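Long-range contact in transcriptional regulator, IclR family (Ruegeria sp. TM1040, PDB 3R4K), which probably binds DNA through an N-terminal helix-turn-helix domain and regulates transcription, with a C-terminal domain consistent with sensing a small effector: residues L87-L100 against S112-M125. Numbering follows the deposited sequence.
Sequences LRELSEDTGETTHL and SHAYSSRNATKVMM
Selenomethionine Met125 lays its selenium over one face of the His99 ring, with SE 3.8 Å from the centroid in a Met-aromatic contact, and its CB over a face of the His113 ring. The Tyr115 ring receives His113 CD2 over one face, while Thr97 OG1, Val123 O and Met125 N come in at its edge, the last donating to Tyr115 OH at 2.8 Å (176°). Thr97 OG1 donates to Val123 O at 2.8 Å, on a lone pair; with OG1 beside the backbone N (chi1 -59°), CG2 is swung toward Met125 CG.

These contacts flank an antiparallel beta hairpin, strands 97-104 and 107-114, in the GAF-like IclR C-terminal domain. Thr98 and Ala114 form a hydrogen-bonded pair, with Ala114 N 3.0 Å from Thr98 O, His99 and His113 a non-hydrogen-bonded one. On the face of Thr98 and Ala114 lies helix 79-94, where Leu87 CB meets Ala114 CB at 3.7 Å.

Past Ala114 the chain runs along the helix end. Ser116 OG donates to Ser91 O at 3.0 Å, from above the carbonyl plane and across it from Gly95 N. The Glu92 chain bends at chi2 (-45°), turning its carboxylate to Ser117: OE1 takes Ser117 N at 2.9 Å and OE2 takes Ser117 OG at 2.7 Å, both through syn lone pairs. An alanine in place of Glu92 is likely to leave the Ser117 amide and hydroxyl without this two-pronged acceptor and Ser117 freer to shift. Poorly ordered Arg118 sets its guanidinium edge against Gly95, the first residue to leave the helix, with positive phi, and Glu92 O lies over one face.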
ATOM      1  N   LEU A  87      -2.793 -20.094   7.138  1.00 28.60           N
ATOM      2  CA  LEU A  87      -3.998 -20.884   7.336  1.00 27.72           C
ATOM      3  C   LEU A  87      -3.676 -22.382   7.351  1.00 33.99           C
ATOM      4  O   LEU A  87      -4.142 -23.079   8.264  1.00 36.71           O
ATOM      5  CB  LEU A  87      -5.065 -20.547   6.266  1.00 25.78           C
ATOM      6  CG  LEU A  87      -5.734 -19.164   6.380  1.00 27.09           C
ATOM      7  CD1 LEU A  87      -6.495 -18.833   5.116  1.00 26.28           C
ATOM      8  CD2 LEU A  87      -6.675 -19.114   7.543  1.00 23.74           C
ATOM      9  N   ARG A  88      -2.868 -22.861   6.372  1.00 28.52           N
ATOM     10  CA  ARG A  88      -2.389 -24.244   6.238  1.00 30.54           C
ATOM     11  C   ARG A  88      -1.706 -24.716   7.522  1.00 37.96           C
ATOM     12  O   ARG A  88      -2.046 -25.782   8.050  1.00 40.32           O
ATOM     13  CB  ARG A  88      -1.370 -24.317   5.079  1.00 34.88           C
ATOM     14  CG  ARG A  88      -1.363 -25.594   4.250  1.00 49.38           C
ATOM     15  CD  ARG A  88      -0.136 -25.655   3.347  1.00 62.97           C
ATOM     16  NE  ARG A  88      -0.074 -24.568   2.357  1.00 70.83           N
ATOM     17  CZ  ARG A  88       0.950 -23.725   2.226  1.00 75.26           C
ATOM     18  NH1 ARG A  88       2.005 -23.819   3.029  1.00 60.96           N
ATOM     19  NH2 ARG A  88       0.926 -22.782   1.291  1.00 48.93           N
ATOM     20  N   GLU A  89      -0.738 -23.911   8.020  1.00 34.53           N
ATOM     21  CA  GLU A  89       0.049 -24.215   9.215  1.00 35.29           C
ATOM     22  C   GLU A  89      -0.802 -24.205  10.472  1.00 36.80           C
ATOM     23  O   GLU A  89      -0.687 -25.132  11.265  1.00 38.08           O
ATOM     24  CB  GLU A  89       1.234 -23.255   9.354  1.00 37.19           C
ATOM     25  CG  GLU A  89       2.362 -23.572   8.384  1.00 50.07           C
ATOM     26  CD  GLU A  89       3.546 -22.631   8.369  1.00 68.68           C
ATOM     27  OE1 GLU A  89       3.476 -21.539   8.983  1.00 71.70           O
ATOM     28  OE2 GLU A  89       4.552 -22.998   7.723  1.00 56.77           O
ATOM     29  N   LEU A  90      -1.693 -23.209  10.633  1.00 31.15           N
ATOM     30  CA  LEU A  90      -2.581 -23.127  11.797  1.00 31.38           C
ATOM     31  C   LEU A  90      -3.571 -24.304  11.836  1.00 37.25           C
ATOM     32  O   LEU A  90      -3.821 -24.853  12.915  1.00 35.91           O
ATOM     33  CB  LEU A  90      -3.327 -21.780  11.827  1.00 29.72           C
ATOM     34  CG  LEU A  90      -4.076 -21.439  13.115  1.00 35.58           C
ATOM     35  CD1 LEU A  90      -3.184 -21.541  14.348  1.00 37.28           C
ATOM     36  CD2 LEU A  90      -4.712 -20.078  13.017  1.00 37.34           C
ATOM     37  N   SER A  91      -4.094 -24.715  10.656  1.00 36.66           N
ATOM     38  CA  SER A  91      -5.012 -25.860  10.564  1.00 38.07           C
ATOM     39  C   SER A  91      -4.311 -27.139  10.955  1.00 44.74           C
ATOM     40  O   SER A  91      -4.928 -27.992  11.569  1.00 46.48           O
ATOM     41  CB  SER A  91      -5.593 -25.998   9.162  1.00 40.53           C
ATOM     42  OG  SER A  91      -6.678 -25.107   8.992  1.00 53.15           O
ATOM     43  N   GLU A  92      -3.018 -27.256  10.647  1.00 42.97           N
ATOM     44  CA  GLU A  92      -2.245 -28.436  10.994  1.00 46.14           C
ATOM     45  C   GLU A  92      -1.905 -28.470  12.473  1.00 51.46           C
ATOM     46  O   GLU A  92      -1.962 -29.540  13.077  1.00 52.38           O
ATOM     47  CB  GLU A  92      -0.983 -28.541  10.130  1.00 48.45           C
ATOM     48  CG  GLU A  92      -1.279 -29.106   8.737  1.00 64.52           C
ATOM     49  CD  GLU A  92      -2.204 -30.323   8.652  1.00 86.31           C
ATOM     50  OE1 GLU A  92      -3.406 -30.129   8.355  1.00 51.31           O
ATOM     51  OE2 GLU A  92      -1.734 -31.464   8.883  1.00 85.27           O
ATOM     52  N   ASP A  93      -1.610 -27.310  13.062  1.00 48.43           N
ATOM     53  CA  ASP A  93      -1.264 -27.193  14.474  1.00 50.50           C
ATOM     54  C   ASP A  93      -2.469 -27.407  15.406  1.00 53.75           C
ATOM     55  O   ASP A  93      -2.316 -28.015  16.472  1.00 56.45           O
ATOM     56  CB  ASP A  93      -0.630 -25.824  14.746  1.00 52.75           C
ATOM     57  CG  ASP A  93       0.757 -25.635  14.142  1.00 72.79           C
ATOM     58  OD1 ASP A  93       1.447 -26.656  13.893  1.00 75.55           O
ATOM     59  OD2 ASP A  93       1.172 -24.464  13.955  1.00 82.73           O
ATOM     60  N   THR A  94      -3.655 -26.929  15.005  1.00 46.19           N
ATOM     61  CA  THR A  94      -4.879 -27.011  15.816  1.00 45.29           C
ATOM     62  C   THR A  94      -5.746 -28.223  15.474  1.00 48.62           C
ATOM     63  O   THR A  94      -6.585 -28.629  16.291  1.00 51.13           O
ATOM     64  CB  THR A  94      -5.710 -25.736  15.640  1.00 42.82           C
ATOM     65  OG1 THR A  94      -6.105 -25.621  14.267  1.00 39.01           O
ATOM     66  CG2 THR A  94      -4.962 -24.479  16.076  1.00 37.71           C
ATOM     67  N   GLY A  95      -5.582 -28.755  14.266  1.00 40.76           N
ATOM     68  CA  GLY A  95      -6.396 -29.875  13.796  1.00 39.59           C
ATOM     69  C   GLY A  95      -7.800 -29.454  13.404  1.00 38.56           C
ATOM     70  O   GLY A  95      -8.667 -30.295  13.146  1.00 35.15           O
ATOM     71  N   GLU A  96      -8.010 -28.130  13.302  1.00 35.35           N
ATOM     72  CA  GLU A  96      -9.301 -27.519  13.013  1.00 33.78           C
ATOM     73  C   GLU A  96      -9.281 -26.601  11.783  1.00 36.44           C
ATOM     74  O   GLU A  96      -8.222 -26.293  11.255  1.00 35.63           O
ATOM     75  CB  GLU A  96      -9.777 -26.739  14.246  1.00 36.05           C
ATOM     76  CG  GLU A  96      -9.879 -27.594  15.501  1.00 48.46           C
ATOM     77  CD  GLU A  96     -10.884 -28.733  15.501  1.00 62.03           C
ATOM     78  OE1 GLU A  96     -11.740 -28.785  14.587  1.00 47.93           O
ATOM     79  OE2 GLU A  96     -10.849 -29.545  16.451  1.00 50.06           O
ATOM     80  N   THR A  97     -10.476 -26.200  11.313  1.00 33.42           N
ATOM     81  CA  THR A  97     -10.658 -25.315  10.165  1.00 30.97           C
ATOM     82  C   THR A  97     -10.250 -23.908  10.548  1.00 33.27           C
ATOM     83  O   THR A  97     -10.667 -23.410  11.592  1.00 35.11           O
ATOM     84  CB  THR A  97     -12.127 -25.367   9.701  1.00 33.14           C
ATOM     85  OG1 THR A  97     -12.428 -26.723   9.351  1.00 29.07           O
ATOM     86  CG2 THR A  97     -12.425 -24.407   8.517  1.00 25.84           C
ATOM     87  N   THR A  98      -9.450 -23.268   9.697  1.00 26.73           N
ATOM     88  CA  THR A  98      -9.012 -21.892   9.912  1.00 25.98           C
ATOM     89  C   THR A  98      -9.545 -21.019   8.777  1.00 28.52           C
ATOM     90  O   THR A  98      -9.725 -21.513   7.668  1.00 27.13           O
ATOM     91  CB  THR A  98      -7.489 -21.824  10.045  1.00 32.57           C
ATOM     92  OG1 THR A  98      -6.907 -22.368   8.863  1.00 32.63           O
ATOM     93  CG2 THR A  98      -6.971 -22.582  11.262  1.00 36.07           C
ATOM     94  N   HIS A  99      -9.828 -19.746   9.050  1.00 25.81           N
ATOM     95  CA  HIS A  99     -10.307 -18.853   8.003  1.00 26.65           C
ATOM     96  C   HIS A  99      -9.950 -17.397   8.260  1.00 31.19           C
ATOM     97  O   HIS A  99      -9.858 -16.950   9.406  1.00 32.95           O
ATOM     98  CB  HIS A  99     -11.819 -19.000   7.731  1.00 28.75           C
ATOM     99  CG  HIS A  99     -12.720 -18.706   8.881  1.00 33.87           C
ATOM    100  ND1 HIS A  99     -13.476 -17.540   8.925  1.00 36.99           N
ATOM    101  CD2 HIS A  99     -13.028 -19.474   9.955  1.00 37.14           C
ATOM    102  CE1 HIS A  99     -14.179 -17.614  10.045  1.00 38.05           C
ATOM    103  NE2 HIS A  99     -13.946 -18.767  10.696  1.00 38.56           N
ATOM    104  N   LEU A 100      -9.716 -16.671   7.163  1.00 26.01           N
ATOM    105  CA  LEU A 100      -9.426 -15.250   7.161  1.00 24.90           C
ATOM    106  C   LEU A 100     -10.633 -14.520   6.603  1.00 31.25           C
ATOM    107  O   LEU A 100     -11.126 -14.843   5.519  1.00 30.79           O
ATOM    108  CB  LEU A 100      -8.146 -14.921   6.354  1.00 23.42           C
ATOM    109  CG  LEU A 100      -7.779 -13.427   6.194  1.00 26.06           C
ATOM    110  CD1 LEU A 100      -7.415 -12.763   7.542  1.00 23.82           C
ATOM    111  CD2 LEU A 100      -6.687 -13.239   5.123  1.00 28.38           C
ATOM    112  N   SER A 112     -10.795 -16.623   2.579  1.00 29.09           N
ATOM    113  CA  SER A 112      -9.833 -17.717   2.417  1.00 27.78           C
ATOM    114  C   SER A 112      -9.930 -18.607   3.634  1.00 29.73           C
ATOM    115  O   SER A 112     -10.195 -18.111   4.735  1.00 28.12           O
ATOM    116  CB  SER A 112      -8.400 -17.225   2.174  1.00 30.50           C
ATOM    117  OG  SER A 112      -7.823 -16.571   3.282  1.00 41.86           O
ATOM    118  N   HIS A 113      -9.812 -19.926   3.424  1.00 26.03           N
ATOM    119  CA  HIS A 113      -9.875 -20.902   4.505  1.00 26.45           C
ATOM    120  C   HIS A 113      -8.971 -22.081   4.210  1.00 31.56           C
ATOM    121  O   HIS A 113      -8.548 -22.280   3.071  1.00 32.27           O
ATOM    122  CB  HIS A 113     -11.326 -21.382   4.748  1.00 27.72           C
ATOM    123  CG  HIS A 113     -11.905 -22.174   3.617  1.00 32.06           C
ATOM    124  ND1 HIS A 113     -12.639 -21.560   2.609  1.00 34.50           N
ATOM    125  CD2 HIS A 113     -11.826 -23.506   3.353  1.00 35.12           C
ATOM    126  CE1 HIS A 113     -12.992 -22.533   1.775  1.00 34.49           C
ATOM    127  NE2 HIS A 113     -12.510 -23.723   2.170  1.00 34.82           N
ATOM    128  N   ALA A 114      -8.713 -22.884   5.231  1.00 29.80           N
ATOM    129  CA  ALA A 114      -7.958 -24.127   5.127  1.00 30.53           C
ATOM    130  C   ALA A 114      -8.583 -25.185   6.028  1.00 35.71           C
ATOM    131  O   ALA A 114      -9.141 -24.855   7.083  1.00 35.48           O
ATOM    132  CB  ALA A 114      -6.503 -23.909   5.497  1.00 31.49           C
ATOM    133  N   TYR A 115      -8.532 -26.447   5.577  1.00 32.00           N
ATOM    134  CA  TYR A 115      -9.000 -27.611   6.326  1.00 31.79           C
ATOM    135  C   TYR A 115      -7.795 -28.388   6.835  1.00 38.80           C
ATOM    136  O   TYR A 115      -6.758 -28.435   6.168  1.00 40.08           O
ATOM    137  CB  TYR A 115      -9.909 -28.514   5.466  1.00 30.84           C
ATOM    138  CG  TYR A 115     -11.199 -27.846   5.029  1.00 30.71           C
ATOM    139  CD1 TYR A 115     -12.102 -27.342   5.965  1.00 32.77           C
ATOM    140  CD2 TYR A 115     -11.531 -27.738   3.687  1.00 29.94           C
ATOM    141  CE1 TYR A 115     -13.286 -26.722   5.567  1.00 31.43           C
ATOM    142  CE2 TYR A 115     -12.719 -27.129   3.281  1.00 30.08           C
ATOM    143  CZ  TYR A 115     -13.594 -26.629   4.224  1.00 33.43           C
ATOM    144  OH  TYR A 115     -14.764 -26.036   3.826  1.00 35.37           O
ATOM    145  N   SER A 116      -7.915 -28.983   8.018  1.00 35.96           N
ATOM    146  CA  SER A 116      -6.842 -29.787   8.576  1.00 37.26           C
ATOM    147  C   SER A 116      -6.871 -31.195   8.025  1.00 44.65           C
ATOM    148  O   SER A 116      -7.939 -31.700   7.697  1.00 44.38           O
ATOM    149  CB  SER A 116      -6.960 -29.846  10.088  1.00 41.75           C
ATOM    150  OG  SER A 116      -5.897 -30.621  10.625  1.00 49.41           O
ATOM    151  N   SER A 117      -5.709 -31.852   7.976  1.00 44.47           N
ATOM    152  CA  SER A 117      -5.619 -33.235   7.509  1.00 45.94           C
ATOM    153  C   SER A 117      -6.070 -34.209   8.594  1.00 50.50           C
ATOM    154  O   SER A 117      -6.515 -35.312   8.273  1.00 51.57           O
ATOM    155  CB  SER A 117      -4.186 -33.567   7.083  1.00 52.41           C
ATOM    156  OG  SER A 117      -3.267 -33.529   8.166  1.00 65.63           O
ATOM    157  N   ARG A 118      -5.945 -33.797   9.872  1.00 46.84           N
ATOM    158  CA  ARG A 118      -6.157 -34.594  11.084  1.00 48.70           C
ATOM    159  C   ARG A 118      -7.574 -35.166  11.291  1.00 55.50           C
ATOM    160  O   ARG A 118      -7.684 -36.380  11.521  1.00 59.18           O
ATOM    161  CB  ARG A 118      -5.756 -33.806  12.341  1.00 48.61           C
ATOM    162  CG  ARG A 118      -4.289 -33.388  12.360  1.00 61.67           C
ATOM    163  CD  ARG A 118      -3.724 -33.372  13.760  1.00 70.14           C
ATOM    164  NE  ARG A 118      -3.809 -32.049  14.374  1.00 72.85           N
ATOM    165  CZ  ARG A 118      -3.266 -31.731  15.546  1.00 95.56           C
ATOM    166  NH1 ARG A 118      -2.589 -32.638  16.240  1.00 92.38           N
ATOM    167  NH2 ARG A 118      -3.389 -30.504  16.029  1.00 84.36           N
ATOM    168  N   ASN A 119      -8.639 -34.333  11.303  1.00 48.71           N
ATOM    169  CA  ASN A 119      -9.960 -34.912  11.609  1.00 47.21           C
ATOM    170  C   ASN A 119     -10.840 -35.008  10.385  1.00 47.95           C
ATOM    171  O   ASN A 119     -10.837 -34.086   9.582  1.00 47.27           O
ATOM    172  CB  ASN A 119     -10.663 -34.101  12.690  1.00 43.96           C
ATOM    173  CG  ASN A 119      -9.814 -33.889  13.917  1.00 56.24           C
ATOM    174  OD1 ASN A 119      -9.115 -32.881  14.038  1.00 57.38           O
ATOM    175  ND2 ASN A 119      -9.780 -34.859  14.810  1.00 38.37           N
ATOM    176  N   ALA A 120     -11.624 -36.105  10.263  1.00 42.56           N
ATOM    177  CA  ALA A 120     -12.547 -36.332   9.143  1.00 39.02           C
ATOM    178  C   ALA A 120     -13.786 -35.449   9.263  1.00 37.73           C
ATOM    179  O   ALA A 120     -14.320 -35.031   8.250  1.00 35.25           O
ATOM    180  CB  ALA A 120     -12.950 -37.789   9.080  1.00 40.51           C
ATOM    181  N   THR A 121     -14.247 -35.179  10.494  1.00 34.06           N
ATOM    182  CA  THR A 121     -15.394 -34.295  10.760  1.00 33.26           C
ATOM    183  C   THR A 121     -14.821 -32.893  10.993  1.00 36.35           C
ATOM    184  O   THR A 121     -13.994 -32.700  11.899  1.00 36.83           O
ATOM    185  CB  THR A 121     -16.268 -34.797  11.921  1.00 37.12           C
ATOM    186  OG1 THR A 121     -15.489 -34.769  13.115  1.00 47.61           O
ATOM    187  CG2 THR A 121     -16.774 -36.202  11.704  1.00 28.53           C
ATOM    188  N   LYS A 122     -15.178 -31.951  10.109  1.00 28.93           N
ATOM    189  CA  LYS A 122     -14.646 -30.588  10.112  1.00 26.76           C
ATOM    190  C   LYS A 122     -15.738 -29.549  10.066  1.00 30.71           C
ATOM    191  O   LYS A 122     -16.842 -29.856   9.622  1.00 30.00           O
ATOM    192  CB  LYS A 122     -13.779 -30.386   8.849  1.00 25.57           C
ATOM    193  CG  LYS A 122     -12.592 -31.311   8.725  1.00 31.19           C
ATOM    194  CD  LYS A 122     -12.305 -31.544   7.299  1.00 34.20           C
ATOM    195  CE  LYS A 122     -10.881 -31.877   6.999  1.00 38.81           C
ATOM    196  NZ  LYS A 122     -10.583 -33.313   7.130  1.00 41.68           N
ATOM    197  N   VAL A 123     -15.412 -28.298  10.438  1.00 28.06           N
ATOM    198  CA  VAL A 123     -16.310 -27.170  10.238  1.00 28.48           C
ATOM    199  C   VAL A 123     -16.119 -26.778   8.763  1.00 35.91           C
ATOM    200  O   VAL A 123     -15.010 -26.401   8.363  1.00 35.32           O
ATOM    201  CB  VAL A 123     -16.073 -25.995  11.216  1.00 31.84           C
ATOM    202  CG1 VAL A 123     -17.044 -24.856  10.921  1.00 31.46           C
ATOM    203  CG2 VAL A 123     -16.195 -26.443  12.662  1.00 32.89           C
HETATM  204  N   MSE A 124     -17.154 -26.953   7.941  1.00 35.82           N
HETATM  205  CA  MSE A 124     -17.051 -26.647   6.523  1.00 37.11           C
HETATM  206  C   MSE A 124     -17.445 -25.190   6.226  1.00 41.56           C
HETATM  207  O   MSE A 124     -18.310 -24.626   6.888  1.00 40.77           O
HETATM  208  CB  MSE A 124     -17.877 -27.618   5.698  1.00 40.61           C
HETATM  209  CG  MSE A 124     -18.115 -27.114   4.288  1.00 49.66           C
HETATM  210 SE   MSE A 124     -18.912 -28.361   3.074  0.75 60.28          SE
HETATM  211  CE  MSE A 124     -20.423 -27.191   2.405  1.00 57.50           C
HETATM  212  N   MSE A 125     -16.759 -24.586   5.234  1.00 40.08           N
HETATM  213  CA  MSE A 125     -16.943 -23.213   4.786  1.00 40.66           C
HETATM  214  C   MSE A 125     -17.056 -23.093   3.285  1.00 51.78           C
HETATM  215  O   MSE A 125     -16.732 -24.015   2.522  1.00 51.15           O
HETATM  216  CB  MSE A 125     -15.749 -22.357   5.203  1.00 41.60           C
HETATM  217  CG  MSE A 125     -15.239 -22.672   6.556  1.00 47.74           C
HETATM  218 SE   MSE A 125     -15.082 -21.096   7.543  0.75 55.09          SE
HETATM  219  CE  MSE A 125     -16.976 -20.437   7.639  1.00 52.79           C
TER
HETATM  220  O   HOH W   1     -12.922 -27.672  12.260  1.00 38.22           O
HETATM  221  O   HOH W   2     -10.407 -28.881   9.386  1.00 39.39           O